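Phosphoglycerate oxidoreductase (Rhizobium etli, PDB 4HY3) probably reduces hydroxypyruvate or glyoxylate with a nicotinamide cofactor, acting as a D-isomer-specific 2-hydroxyacid dehydrogenase. Local coordinates at residues 50-55 against 329-334; 139-144 against 261-266. One frame throughout, in Å; residues are numbered along the deposited sequence.

Interaction 1: 50-55 against 329-334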
loop_
_atom_site.group_PDB
_atom_site.type_symbol
_atom_site.label_atom_id
_atom_site.label_comp_id
_atom_site.label_asym_id
_atom_site.label_seq_id
_atom_site.Cartn_x
_atom_site.Cartn_y
_atom_site.Cartn_z
ATOM N N ALA A 50 34.519 -4.956 -5.208
ATOM C CA ALA A 50 35.467 -3.972 -4.716
ATOM C C ALA A 50 35.200 -3.716 -3.243
ATOM O O ALA A 50 36.133 -3.771 -2.435
ATOM C CB ALA A 50 35.392 -2.699 -5.513
ATOM N N ALA A 51 33.948 -3.486 -2.852
ATOM C CA ALA A 51 33.676 -3.285 -1.424
ATOM C C ALA A 51 34.248 -4.461 -0.612
ATOM O O ALA A 51 34.941 -4.270 0.421
ATOM C CB ALA A 51 32.197 -3.130 -1.184
ATOM N N LEU A 52 34.016 -5.674 -1.107
ATOM C CA LEU A 52 34.404 -6.872 -0.396
ATOM C C LEU A 52 35.917 -6.969 -0.174
ATOM O O LEU A 52 36.348 -7.366 0.907
ATOM C CB LEU A 52 33.891 -8.085 -1.164
ATOM C CG LEU A 52 34.383 -9.462 -0.706
ATOM C CD1 LEU A 52 33.681 -9.833 0.592
ATOM C CD2 LEU A 52 34.217 -10.550 -1.764
ATOM N N HIS A 53 36.743 -6.647 -1.185
ATOM C CA HIS A 53 38.193 -6.832 -1.012
ATOM C C HIS A 53 38.810 -5.655 -0.391
ATOM O O HIS A 53 39.913 -5.701 0.123
ATOM C CB HIS A 53 38.872 -7.096 -2.314
ATOM C CG HIS A 53 38.578 -8.462 -2.883
ATOM N ND1 HIS A 53 39.039 -9.581 -2.332
ATOM C CD2 HIS A 53 37.848 -8.850 -4.017
ATOM C CE1 HIS A 53 38.638 -10.638 -3.069
ATOM N NE2 HIS A 53 37.917 -10.193 -4.095
ATOM N N SER A 54 38.092 -4.554 -0.431
ATOM C CA SER A 54 38.608 -3.377 0.154
ATOM C C SER A 54 38.482 -3.625 1.599
ATOM O O SER A 54 39.295 -3.175 2.359
ATOM C CB SER A 54 37.775 -2.182 -0.222
ATOM O OG SER A 54 38.286 -1.049 0.454
ATOM N N LYS A 55 37.477 -4.392 1.992
ATOM C CA LYS A 55 37.214 -4.555 3.407
ATOM C C LYS A 55 37.801 -5.774 4.074
ATOM O O LYS A 55 38.047 -5.730 5.247
ATOM C CB LYS A 55 35.718 -4.504 3.658
ATOM C CG LYS A 55 35.370 -4.342 5.117
ATOM C CD LYS A 55 33.941 -3.869 5.267
ATOM C CE LYS A 55 33.804 -3.087 6.562
ATOM N NZ LYS A 55 32.405 -3.247 7.034
HETATM N N MSE A 329 23.924 -9.491 0.018
HETATM C CA MSE A 329 23.448 -10.043 1.272
HETATM C C MSE A 329 24.603 -10.415 2.152
HETATM O O MSE A 329 24.726 -9.905 3.250
HETATM C CB MSE A 329 22.544 -11.238 1.034
HETATM C CG MSE A 329 21.220 -10.820 0.408
HETATM SE SE MSE A 329 20.078 -12.383 0.002
HETATM C CE MSE A 329 20.255 -13.195 1.787
ATOM N N VAL A 330 25.440 -11.327 1.683
ATOM C CA VAL A 330 26.724 -11.668 2.289
ATOM C C VAL A 330 27.430 -10.455 2.906
ATOM O O VAL A 330 27.930 -10.491 4.038
ATOM C CB VAL A 330 27.643 -12.289 1.199
ATOM C CG1 VAL A 330 29.070 -12.418 1.718
ATOM C CG2 VAL A 330 27.071 -13.627 0.692
ATOM N N LEU A 331 27.454 -9.366 2.148
ATOM C CA LEU A 331 28.103 -8.150 2.576
ATOM C C LEU A 331 27.376 -7.540 3.784
ATOM O O LEU A 331 27.968 -7.216 4.819
ATOM C CB LEU A 331 28.168 -7.203 1.381
ATOM C CG LEU A 331 29.545 -6.660 0.937
ATOM C CD1 LEU A 331 30.697 -7.539 1.385
ATOM C CD2 LEU A 331 29.620 -6.407 -0.560
ATOM N N GLU A 332 26.070 -7.419 3.674
ATOM C CA GLU A 332 25.316 -6.941 4.781
ATOM C C GLU A 332 25.516 -7.827 6.004
ATOM O O GLU A 332 25.860 -7.348 7.088
ATOM C CB GLU A 332 23.873 -6.823 4.375
ATOM C CG GLU A 332 23.616 -5.562 3.571
ATOM C CD GLU A 332 22.289 -5.628 2.852
ATOM O OE1 GLU A 332 21.935 -6.767 2.443
ATOM O OE2 GLU A 332 21.616 -4.567 2.692
ATOM N N ASP A 333 25.356 -9.131 5.847
ATOM C CA ASP A 333 25.544 -9.991 7.004
ATOM C C ASP A 333 26.945 -9.966 7.598
ATOM O O ASP A 333 27.092 -10.023 8.801
ATOM C CB ASP A 333 24.992 -11.394 6.774
ATOM C CG ASP A 333 23.492 -11.454 7.056
ATOM O OD1 ASP A 333 23.001 -10.450 7.651
ATOM O OD2 ASP A 333 22.807 -12.455 6.693
HETATM N N MSE A 334 27.972 -9.811 6.776
HETATM C CA MSE A 334 29.326 -9.731 7.321
HETATM C C MSE A 334 29.487 -8.488 8.188
HETATM O O MSE A 334 30.061 -8.524 9.287
HETATM C CB MSE A 334 30.253 -9.844 6.130
HETATM C CG MSE A 334 30.488 -11.315 5.789
HETATM SE SE MSE A 334 31.547 -11.405 4.128
HETATM C CE MSE A 334 33.328 -11.897 4.771
#

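Interaction 2: 139-144 against 261-266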
loop_
_atom_site.group_PDB
_atom_site.type_symbol
_atom_site.label_atom_id
_atom_site.label_comp_id
_atom_site.label_asym_id
_atom_site.label_seq_id
_atom_site.Cartn_x
_atom_site.Cartn_y
_atom_site.Cartn_z
ATOM N N LEU A 139 3.533 -14.434 -11.896
ATOM C CA LEU A 139 2.432 -13.564 -12.234
ATOM C C LEU A 139 2.372 -13.533 -13.765
ATOM O O LEU A 139 1.299 -13.448 -14.370
ATOM C CB LEU A 139 2.660 -12.189 -11.649
ATOM C CG LEU A 139 1.624 -11.121 -11.939
ATOM C CD1 LEU A 139 0.233 -11.728 -12.023
ATOM C CD2 LEU A 139 1.600 -10.022 -10.878
ATOM N N GLY A 140 3.544 -13.650 -14.392
ATOM C CA GLY A 140 3.627 -13.606 -15.833
ATOM C C GLY A 140 2.714 -14.649 -16.440
ATOM O O GLY A 140 1.831 -14.305 -17.209
ATOM N N PHE A 141 2.917 -15.917 -16.089
ATOM C CA PHE A 141 2.064 -16.994 -16.604
ATOM C C PHE A 141 0.602 -16.808 -16.244
ATOM O O PHE A 141 -0.262 -17.078 -17.092
ATOM C CB PHE A 141 2.479 -18.369 -16.120
ATOM C CG PHE A 141 3.906 -18.674 -16.324
ATOM C CD1 PHE A 141 4.520 -18.397 -17.532
ATOM C CD2 PHE A 141 4.640 -19.256 -15.307
ATOM C CE1 PHE A 141 5.857 -18.692 -17.722
ATOM C CE2 PHE A 141 5.981 -19.547 -15.489
ATOM C CZ PHE A 141 6.587 -19.270 -16.703
ATOM N N ALA A 142 0.319 -16.351 -15.019
ATOM C CA ALA A 142 -1.074 -16.062 -14.642
ATOM C C ALA A 142 -1.772 -15.225 -15.726
ATOM O O ALA A 142 -2.808 -15.637 -16.266
ATOM C CB ALA A 142 -1.158 -15.385 -13.294
ATOM N N LEU A 143 -1.138 -14.110 -16.090
ATOM C CA LEU A 143 -1.652 -13.206 -17.111
ATOM C C LEU A 143 -1.607 -13.813 -18.493
ATOM O O LEU A 143 -2.442 -13.506 -19.343
ATOM C CB LEU A 143 -0.922 -11.872 -17.098
ATOM C CG LEU A 143 -1.040 -11.186 -15.746
ATOM C CD1 LEU A 143 0.015 -10.089 -15.632
ATOM C CD2 LEU A 143 -2.442 -10.641 -15.525
ATOM N N ALA A 144 -0.640 -14.676 -18.731
ATOM C CA ALA A 144 -0.599 -15.299 -20.029
ATOM C C ALA A 144 -1.825 -16.208 -20.130
ATOM O O ALA A 144 -2.636 -16.034 -21.050
ATOM C CB ALA A 144 0.704 -16.050 -20.256
ATOM N N ALA A 261 -6.942 -21.801 -13.394
ATOM C CA ALA A 261 -5.549 -21.586 -13.732
ATOM C C ALA A 261 -4.650 -22.170 -12.639
ATOM O O ALA A 261 -4.709 -21.749 -11.471
ATOM C CB ALA A 261 -5.263 -20.104 -13.950
ATOM N N PHE A 262 -3.827 -23.135 -13.047
ATOM C CA PHE A 262 -2.930 -23.866 -12.153
ATOM C C PHE A 262 -1.461 -23.665 -12.539
ATOM O O PHE A 262 -1.022 -24.069 -13.625
ATOM C CB PHE A 262 -3.282 -25.363 -12.160
ATOM C CG PHE A 262 -2.313 -26.223 -11.412
ATOM C CD1 PHE A 262 -2.538 -26.537 -10.077
ATOM C CD2 PHE A 262 -1.177 -26.722 -12.042
ATOM C CE1 PHE A 262 -1.644 -27.342 -9.375
ATOM C CE2 PHE A 262 -0.275 -27.524 -11.354
ATOM C CZ PHE A 262 -0.511 -27.843 -10.018
ATOM N N ILE A 263 -0.700 -23.083 -11.622
ATOM C CA ILE A 263 0.636 -22.618 -11.949
ATOM C C ILE A 263 1.713 -23.240 -11.056
ATOM O O ILE A 263 1.773 -22.990 -9.854
ATOM C CB ILE A 263 0.670 -21.072 -11.937
ATOM C CG1 ILE A 263 -0.402 -20.518 -12.890
ATOM C CG2 ILE A 263 2.041 -20.554 -12.332
ATOM C CD1 ILE A 263 -0.958 -19.175 -12.489
ATOM N N LEU A 264 2.564 -24.055 -11.661
ATOM C CA LEU A 264 3.543 -24.854 -10.923
ATOM C C LEU A 264 4.963 -24.237 -10.926
ATOM O O LEU A 264 5.646 -24.210 -11.968
ATOM C CB LEU A 264 3.578 -26.264 -11.503
ATOM C CG LEU A 264 4.485 -27.255 -10.805
ATOM C CD1 LEU A 264 4.014 -27.459 -9.372
ATOM C CD2 LEU A 264 4.506 -28.564 -11.589
ATOM N N LEU A 265 5.413 -23.780 -9.758
ATOM C CA LEU A 265 6.647 -23.019 -9.679
ATOM C C LEU A 265 7.750 -23.705 -8.909
ATOM O O LEU A 265 8.913 -23.350 -9.046
ATOM C CB LEU A 265 6.381 -21.624 -9.086
ATOM C CG LEU A 265 5.435 -20.765 -9.918
ATOM C CD1 LEU A 265 4.889 -19.577 -9.149
ATOM C CD2 LEU A 265 6.103 -20.350 -11.221
ATOM N N SER A 266 7.406 -24.680 -8.087
ATOM C CA SER A 266 8.428 -25.360 -7.304
ATOM C C SER A 266 8.127 -26.837 -7.244
ATOM O O SER A 266 6.991 -27.221 -6.943
ATOM C CB SER A 266 8.410 -24.829 -5.885
ATOM O OG SER A 266 7.130 -25.075 -5.300
#

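Interaction 1: 50-55 against 329-334
Leu52 and Leu331 meet methyl to methyl, Leu52 CD1 lying 3.8 Å from Leu331 CD1, and the same Leu331 methyl also reaches Leu52 CB at 4.1 Å. The two side chains cross at a slant. Leu52 leaves its helix across the line to its partner, and the torsion that sets CG anti to the backbone N (chi1 170°) brings its end nearer. The second branch of Leu331 reaches the preceding residue, with Leu331 CD2 4.2 Å from Ala51 CB, so one leucine serves two consecutive residues. The same Leu52 methyl, CD1, lies 4.4 Å from the selenium (SE) of Met334, a selenomethionine. The helix axes stay 10.9 Å apart and run at 34° to each other, N to C in the same general sense. Ile58 of strand 57-60 packs on Leu52, while Tyr79 and Ile81 of strand 77-82 pack on Met334, so both helices lie against the same mixed sheet. Lys55 has a long, weak ion pair with Asp335, further along helix 320-338. Wholly apolar across the two segments, the contact rests on partial burial of a few methyl groups, Leu52 and Met334 inside and Ala51 at the exposed margin, and fixes no directional bond between the helices.

Interaction 2: 139-144 against 261-266
Ile263 makes the largest contribution, using two branches against Phe141 and Ala142 of helix 131-147. Its CD1 rests on Ala142, 3.8 Å from the CA and 3.9 Å from the CB, the small side chain allowing contact with the helix backbone. The torsion chi1 of -55° sets CG1 anti to the carbonyl carbon and places CG2 anti to the backbone N, and this second branch meets Phe141 CD2 at 4.2 Å. Looser is the part beyond the strand's end: Leu265, in the loop that follows, offers CD2 to Phe141 CE2 at 4.3 Å. Both methyls come to the ring at its edge, near its plane, so neither face of Phe141 is used by this segment. The ring also touches Ile310 of strand 309-311 and Ser312 just after it, while Ile149 of the third subunit packs on it as well. Even this looser side is therefore buried between protein surfaces, and all four touching residues are buried. Ile174 covers Ala142 from the loop before strand 178-182, and Phe235 of strand 233-236 lies beside Ile263. Strand 261-264 is held in place by backbone hydrogen bonds to Ile234 on one flank and to Val286 and Ala288 on the other. Leu264 points away from the helix and packs on Val236. A helix laid on an interior strand of a parallel seven-stranded sheet of order 3-2-1-4-5-6-7, with a GxGxxG pattern after strand 178-182, is characteristic of the Rossmann-type NAD-binding domain of this dehydrogenase family.

How the interactions relate
Interactions 1 and 2 sit on opposite sides of the chain's centre, their centres 36 Å apart and their nearest atoms about 18 Å apart, so neither touches the other. Along the sequence, 139-144 and 261-266 are nested inside the long loop that 50-55 and 329-334 close. That order reflects the two-domain build of the family: the chain starts in one domain, passes through the Rossmann-type domain of interaction 2, and returns with helix 320-338 to complete the first. The cofactor and substrate would be expected in the cleft between the domains, as in relatives; each contact joins elements within one domain.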